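Local coordinates for chromosome replication initiation inhibitor protein (PDB 3FD3) that probably acts as a LysR-type DNA-binding transcriptional regulator, of which this chain is the C-terminal, probably effector-binding part, without the DNA-binding domain, at residues 43-46 / 50-53; 22-25 / 29-32. All blocks are in the same frame, centred on the assembly; numbering follows the deposited sequence.

Contact 1 of 2, residues 43-46 / 50-53; sequences VEWL and RVLA
The last turn of helix 42-47 meets the returning chain through the carbonyl oxygen of W45, which takes two backbone N-H groups: R50 N at 2.8 Å and, weakly, V51 N at 3.4 Å. This is the helix-to-strand turn of a beta-alpha-beta unit in the LysR substrate-binding domain, a periplasmic-binding-protein-like alpha/beta fold. The helix follows strand 31-36, and the turn leads into strand 53-56. The bond from R50 N is bent at the hydrogen, 134°. The one from V51 N is longer and straighter. One oxygen thus pins the start of the returning chain under the helix end. Side chains from the returning chain meet one side of the W45 indole at two places. Near NE1, the R50 chain bends at chi3 (52°), which brings its guanidinium beside the W45 indole. W45 NE1 sits over one guanidinium face, offset toward the rim. The two planes are 39° apart, so the groups lean on each other without a flat stack. R50 NH2 also makes a weak hydrogen bond to a tetraethylene glycol molecule, probably from the crystallisation liquor. At the other place V51 uses both methyls. Its CG1 comes obliquely to the six-membered part of the indole, 4.2 Å from W45 CE3. Its CG2 fits between W45 CB and the end of L46. W45 and V51 both also touch A7 of strand 3-8, and L46 reaches Q180 of strand 165-181. L46 CD2 lies 3.8 Å from V51 CG2 and also packs on the backbone leading to A53. A water bridges the two segments, donating to L46 O at 2.9 Å and to V51 O at 2.7 Å.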
ATOM      1  N   VAL A  43       6.478  19.243  -1.397  1.00 28.35           N
ATOM      2  CA  VAL A  43       6.758  20.671  -1.608  1.00 29.09           C
ATOM      3  C   VAL A  43       7.860  20.903  -2.648  1.00 28.78           C
ATOM      4  O   VAL A  43       7.713  21.735  -3.539  1.00 29.03           O
ATOM      5  CB  VAL A  43       7.125  21.387  -0.278  1.00 29.75           C
ATOM      6  CG1 VAL A  43       7.772  22.739  -0.546  1.00 30.99           C
ATOM      7  CG2 VAL A  43       5.847  21.527   0.596  1.00 29.80           C
ATOM      8  N   GLU A  44       8.941  20.138  -2.545  1.00 28.68           N
ATOM      9  CA  GLU A  44      10.020  20.188  -3.527  1.00 28.87           C
ATOM     10  C   GLU A  44       9.541  19.785  -4.922  1.00 27.49           C
ATOM     11  O   GLU A  44       9.866  20.444  -5.915  1.00 26.93           O
ATOM     12  CB  GLU A  44      11.181  19.285  -3.099  1.00 29.68           C
ATOM     13  CG  GLU A  44      11.763  19.641  -1.721  1.00 33.32           C
ATOM     14  CD  GLU A  44      11.163  18.800  -0.562  1.00 38.39           C
ATOM     15  OE1 GLU A  44      11.905  17.897  -0.050  1.00 39.59           O
ATOM     16  OE2 GLU A  44       9.966  19.037  -0.188  1.00 37.66           O
ATOM     17  N   TRP A  45       8.741  18.729  -4.989  1.00 25.62           N
ATOM     18  CA  TRP A  45       8.203  18.261  -6.269  1.00 25.29           C
ATOM     19  C   TRP A  45       7.323  19.301  -6.937  1.00 24.79           C
ATOM     20  O   TRP A  45       7.373  19.477  -8.155  1.00 24.65           O
ATOM     21  CB  TRP A  45       7.377  17.006  -6.089  1.00 24.90           C
ATOM     22  CG  TRP A  45       8.133  15.807  -5.610  1.00 25.87           C
ATOM     23  CD1 TRP A  45       9.491  15.656  -5.523  1.00 26.75           C
ATOM     24  CD2 TRP A  45       7.560  14.568  -5.191  1.00 25.04           C
ATOM     25  NE1 TRP A  45       9.790  14.400  -5.052  1.00 28.30           N
ATOM     26  CE2 TRP A  45       8.622  13.710  -4.848  1.00 25.78           C
ATOM     27  CE3 TRP A  45       6.243  14.098  -5.070  1.00 25.87           C
ATOM     28  CZ2 TRP A  45       8.412  12.418  -4.390  1.00 28.74           C
ATOM     29  CZ3 TRP A  45       6.029  12.808  -4.612  1.00 27.65           C
ATOM     30  CH2 TRP A  45       7.116  11.981  -4.281  1.00 26.81           C
ATOM     31  N   LEU A  46       6.486  19.960  -6.151  1.00 24.23           N
ATOM     32  CA  LEU A  46       5.674  21.044  -6.688  1.00 25.14           C
ATOM     33  C   LEU A  46       6.537  22.212  -7.168  1.00 26.23           C
ATOM     34  O   LEU A  46       6.330  22.749  -8.254  1.00 26.19           O
ATOM     35  CB  LEU A  46       4.663  21.525  -5.656  1.00 24.73           C
ATOM     36  CG  LEU A  46       3.441  20.623  -5.448  1.00 25.17           C
ATOM     37  CD1 LEU A  46       2.745  20.952  -4.131  1.00 24.84           C
ATOM     38  CD2 LEU A  46       2.411  20.671  -6.613  1.00 26.93           C
ATOM     39  N   ARG A  50       7.782  18.745 -10.843  1.00 27.21           N
ATOM     40  CA  ARG A  50       7.783  17.287 -11.006  1.00 26.38           C
ATOM     41  C   ARG A  50       6.382  16.682 -10.843  1.00 24.68           C
ATOM     42  O   ARG A  50       6.111  15.613 -11.363  1.00 23.95           O
ATOM     43  CB  ARG A  50       8.780  16.633 -10.035  1.00 27.45           C
ATOM     44  CG  ARG A  50      10.261  16.940 -10.411  1.00 30.63           C
ATOM     45  CD  ARG A  50      11.259  16.214  -9.531  1.00 36.85           C
ATOM     46  NE  ARG A  50      11.015  14.775  -9.441  1.00 43.07           N
ATOM     47  CZ  ARG A  50      11.694  13.935  -8.654  1.00 47.59           C
ATOM     48  NH1 ARG A  50      12.697  14.373  -7.890  1.00 48.84           N
ATOM     49  NH2 ARG A  50      11.367  12.639  -8.627  1.00 49.82           N
ATOM     50  N   VAL A  51       5.519  17.365 -10.099  1.00 22.54           N
ATOM     51  CA  VAL A  51       4.092  17.098 -10.107  1.00 21.87           C
ATOM     52  C   VAL A  51       3.331  18.415 -10.298  1.00 21.18           C
ATOM     53  O   VAL A  51       3.830  19.495  -9.927  1.00 20.88           O
ATOM     54  CB  VAL A  51       3.586  16.376  -8.812  1.00 21.83           C
ATOM     55  CG1 VAL A  51       4.270  15.007  -8.622  1.00 21.64           C
ATOM     56  CG2 VAL A  51       3.760  17.262  -7.582  1.00 21.42           C
ATOM     57  N   LEU A  52       2.118  18.320 -10.846  1.00 20.45           N
ATOM     58  CA  LEU A  52       1.262  19.483 -11.080  1.00 20.96           C
ATOM     59  C   LEU A  52       0.298  19.772  -9.943  1.00 20.28           C
ATOM     60  O   LEU A  52      -0.257  20.862  -9.861  1.00 20.56           O
ATOM     61  CB  LEU A  52       0.446  19.292 -12.363  1.00 21.95           C
ATOM     62  CG  LEU A  52       1.285  19.229 -13.621  1.00 23.56           C
ATOM     63  CD1 LEU A  52       0.383  19.047 -14.852  1.00 24.33           C
ATOM     64  CD2 LEU A  52       2.090  20.513 -13.725  1.00 26.99           C
ATOM     65  N   ALA A  53       0.060  18.782  -9.107  1.00 19.61           N
ATOM     66  CA  ALA A  53      -0.928  18.875  -8.054  1.00 19.76           C
ATOM     67  C   ALA A  53      -0.661  17.808  -7.024  1.00 20.12           C
ATOM     68  O   ALA A  53       0.002  16.785  -7.303  1.00 20.96           O
ATOM     69  CB  ALA A  53      -2.358  18.704  -8.597  1.00 19.54           C
TER
HETATM   70  O   HOH W   1       4.246  22.182 -10.190  1.00 28.46           O

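Contact 2 of 2, residues 22-25 / 29-32; sequences SKFT and DYLV
F24 turns its CG anti to the backbone N (chi1 176°), while Y30 carries its ring on the branch beside its own N (chi1 -70°); these two torsions bring the rings together. The planes are nearly parallel, 22° apart, but slid so far that the rings barely overlap. Their centroids are 5.6 Å apart. The touch is made by the outer end of the phenylalanine. F24 CZ approaches Y30 CD2 to 3.4 Å, and F24 CE2 also lies against CD2 and the start of the Y30 side chain. This close apolar contact comes obliquely to the CD2 corner of the tyrosine ring. L4 of strand 3-8 touches both rings, and L192 of helix 190-203 also packs on F24.

T25 makes the second part of the contact. Its methyl CG2 meets V32 CG1 at 3.9 Å, the two side chains crossing at about a right angle. The same methyl lies 4.0 Å from Y30 O. The T25 hydroxyl OG1 is used within the helix, in a weak hydrogen bond to V21 O. The methyl is thereby left facing the apolar strand residue. In the second subunit M145 packs on both T25 and V32 and H129 ND1 accepts V32 N, so this edge of the fold lies at the dimer interface. The contact joins the end of helix 17-26 to the start of strand 31-36. Such packing of a helix on the strand that follows it is typical of the alpha/beta fold of LysR substrate-binding domains.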
ATOM      1  N   SER A  22     -10.614   8.702 -10.089  1.00 20.35           N
ATOM      2  CA  SER A  22     -11.295   7.863 -11.062  1.00 21.06           C
ATOM      3  C   SER A  22     -12.533   8.575 -11.622  1.00 20.74           C
ATOM      4  O   SER A  22     -12.908   8.369 -12.780  1.00 20.37           O
ATOM      5  CB  SER A  22     -11.643   6.483 -10.507  1.00 21.11           C
ATOM      6  OG  SER A  22     -12.582   6.551  -9.456  1.00 22.19           O
ATOM      7  N   LYS A  23     -13.153   9.421 -10.810  1.00 20.57           N
ATOM      8  CA  LYS A  23     -14.297  10.198 -11.287  1.00 21.03           C
ATOM      9  C   LYS A  23     -13.811  11.095 -12.407  1.00 21.10           C
ATOM     10  O   LYS A  23     -14.491  11.270 -13.420  1.00 22.01           O
ATOM     11  CB  LYS A  23     -14.906  11.073 -10.188  1.00 21.87           C
ATOM     12  CG  LYS A  23     -15.643  10.325  -9.062  1.00 24.66           C
ATOM     13  CD  LYS A  23     -16.086  11.312  -7.947  1.00 28.32           C
ATOM     14  CE  LYS A  23     -16.478  10.591  -6.666  1.00 31.18           C
ATOM     15  NZ  LYS A  23     -17.022  11.548  -5.642  1.00 31.67           N
ATOM     16  N   PHE A  24     -12.648  11.705 -12.204  1.00 20.12           N
ATOM     17  CA  PHE A  24     -12.070  12.594 -13.216  1.00 20.00           C
ATOM     18  C   PHE A  24     -11.623  11.844 -14.484  1.00 20.22           C
ATOM     19  O   PHE A  24     -11.993  12.233 -15.621  1.00 20.72           O
ATOM     20  CB  PHE A  24     -10.890  13.384 -12.643  1.00 20.56           C
ATOM     21  CG  PHE A  24     -10.213  14.234 -13.660  1.00 22.19           C
ATOM     22  CD1 PHE A  24     -10.870  15.338 -14.185  1.00 23.85           C
ATOM     23  CD2 PHE A  24      -8.937  13.937 -14.092  1.00 26.24           C
ATOM     24  CE1 PHE A  24     -10.266  16.143 -15.140  1.00 26.83           C
ATOM     25  CE2 PHE A  24      -8.325  14.749 -15.060  1.00 25.77           C
ATOM     26  CZ  PHE A  24      -8.988  15.833 -15.570  1.00 26.69           C
ATOM     27  N   THR A  25     -10.845  10.776 -14.306  1.00 19.66           N
ATOM     28  CA  THR A  25     -10.349  10.044 -15.472  1.00 20.68           C
ATOM     29  C   THR A  25     -11.478   9.366 -16.267  1.00 20.83           C
ATOM     30  O   THR A  25     -11.359   9.230 -17.478  1.00 20.82           O
ATOM     31  CB  THR A  25      -9.257   9.032 -15.116  1.00 20.38           C
ATOM     32  OG1 THR A  25      -9.784   8.040 -14.232  1.00 22.62           O
ATOM     33  CG2 THR A  25      -8.070   9.776 -14.482  1.00 21.98           C
ATOM     34  N   ASP A  29      -9.771  12.188 -21.087  1.00 30.21           N
ATOM     35  CA  ASP A  29      -8.786  11.395 -21.801  1.00 30.58           C
ATOM     36  C   ASP A  29      -7.455  11.331 -21.078  1.00 29.34           C
ATOM     37  O   ASP A  29      -6.532  10.660 -21.561  1.00 30.04           O
ATOM     38  CB  ASP A  29      -8.596  11.975 -23.202  1.00 31.96           C
ATOM     39  CG  ASP A  29      -9.823  11.796 -24.042  1.00 35.11           C
ATOM     40  OD1 ASP A  29     -10.511  10.778 -23.803  1.00 40.28           O
ATOM     41  OD2 ASP A  29     -10.104  12.652 -24.919  1.00 40.20           O
ATOM     42  N   TYR A  30      -7.357  11.983 -19.918  1.00 26.36           N
ATOM     43  CA  TYR A  30      -6.093  12.050 -19.217  1.00 24.44           C
ATOM     44  C   TYR A  30      -5.687  10.721 -18.611  1.00 23.31           C
ATOM     45  O   TYR A  30      -6.525   9.916 -18.176  1.00 22.31           O
ATOM     46  CB  TYR A  30      -6.155  13.084 -18.099  1.00 24.95           C
ATOM     47  CG  TYR A  30      -6.224  14.497 -18.600  1.00 25.58           C
ATOM     48  CD1 TYR A  30      -5.078  15.139 -19.061  1.00 26.96           C
ATOM     49  CD2 TYR A  30      -7.411  15.215 -18.559  1.00 27.52           C
ATOM     50  CE1 TYR A  30      -5.114  16.459 -19.501  1.00 29.46           C
ATOM     51  CE2 TYR A  30      -7.453  16.555 -18.983  1.00 29.06           C
ATOM     52  CZ  TYR A  30      -6.292  17.161 -19.449  1.00 30.84           C
ATOM     53  OH  TYR A  30      -6.291  18.474 -19.893  1.00 31.77           O
ATOM     54  N   LEU A  31      -4.383  10.506 -18.582  1.00 21.39           N
ATOM     55  CA  LEU A  31      -3.787   9.440 -17.773  1.00 20.50           C
ATOM     56  C   LEU A  31      -3.184  10.103 -16.547  1.00 20.32           C
ATOM     57  O   LEU A  31      -2.846  11.290 -16.607  1.00 20.55           O
ATOM     58  CB  LEU A  31      -2.707   8.725 -18.590  1.00 20.56           C
ATOM     59  CG  LEU A  31      -3.195   8.050 -19.884  1.00 20.50           C
ATOM     60  CD1 LEU A  31      -2.027   7.621 -20.771  1.00 19.03           C
ATOM     61  CD2 LEU A  31      -4.098   6.883 -19.549  1.00 20.89           C
ATOM     62  N   VAL A  32      -3.007   9.352 -15.458  1.00 18.27           N
ATOM     63  CA  VAL A  32      -2.390   9.873 -14.261  1.00 19.22           C
ATOM     64  C   VAL A  32      -1.139   9.084 -13.889  1.00 20.13           C
ATOM     65  O   VAL A  32      -1.056   7.871 -14.108  1.00 19.41           O
ATOM     66  CB  VAL A  32      -3.381   9.960 -13.078  1.00 19.14           C
ATOM     67  CG1 VAL A  32      -4.527  10.936 -13.454  1.00 19.64           C
ATOM     68  CG2 VAL A  32      -3.923   8.534 -12.645  1.00 21.72           C
TER

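Overall arrangement
From the N terminus, strand 3-8 leads through helix 10-13 to helix 17-26. Contact 2 then closes the short loop between helix 17-26 and strand 31-36. The chain runs along that strand and enters helix 42-47. Contact 1 closes the next short loop, which leads to strand 53-56. The two loops lie in series, and neither encloses or crosses the other. The contact centres are about 18 Å apart and the contacts do not touch. Both join a helix to the following strand. Strand 3-8 lies between strands 31-36 and 53-56 in the mixed sheet, and each contact has side chains on it. Contact 2 reaches the second subunit, whereas no other chain of the assembly touches contact 1.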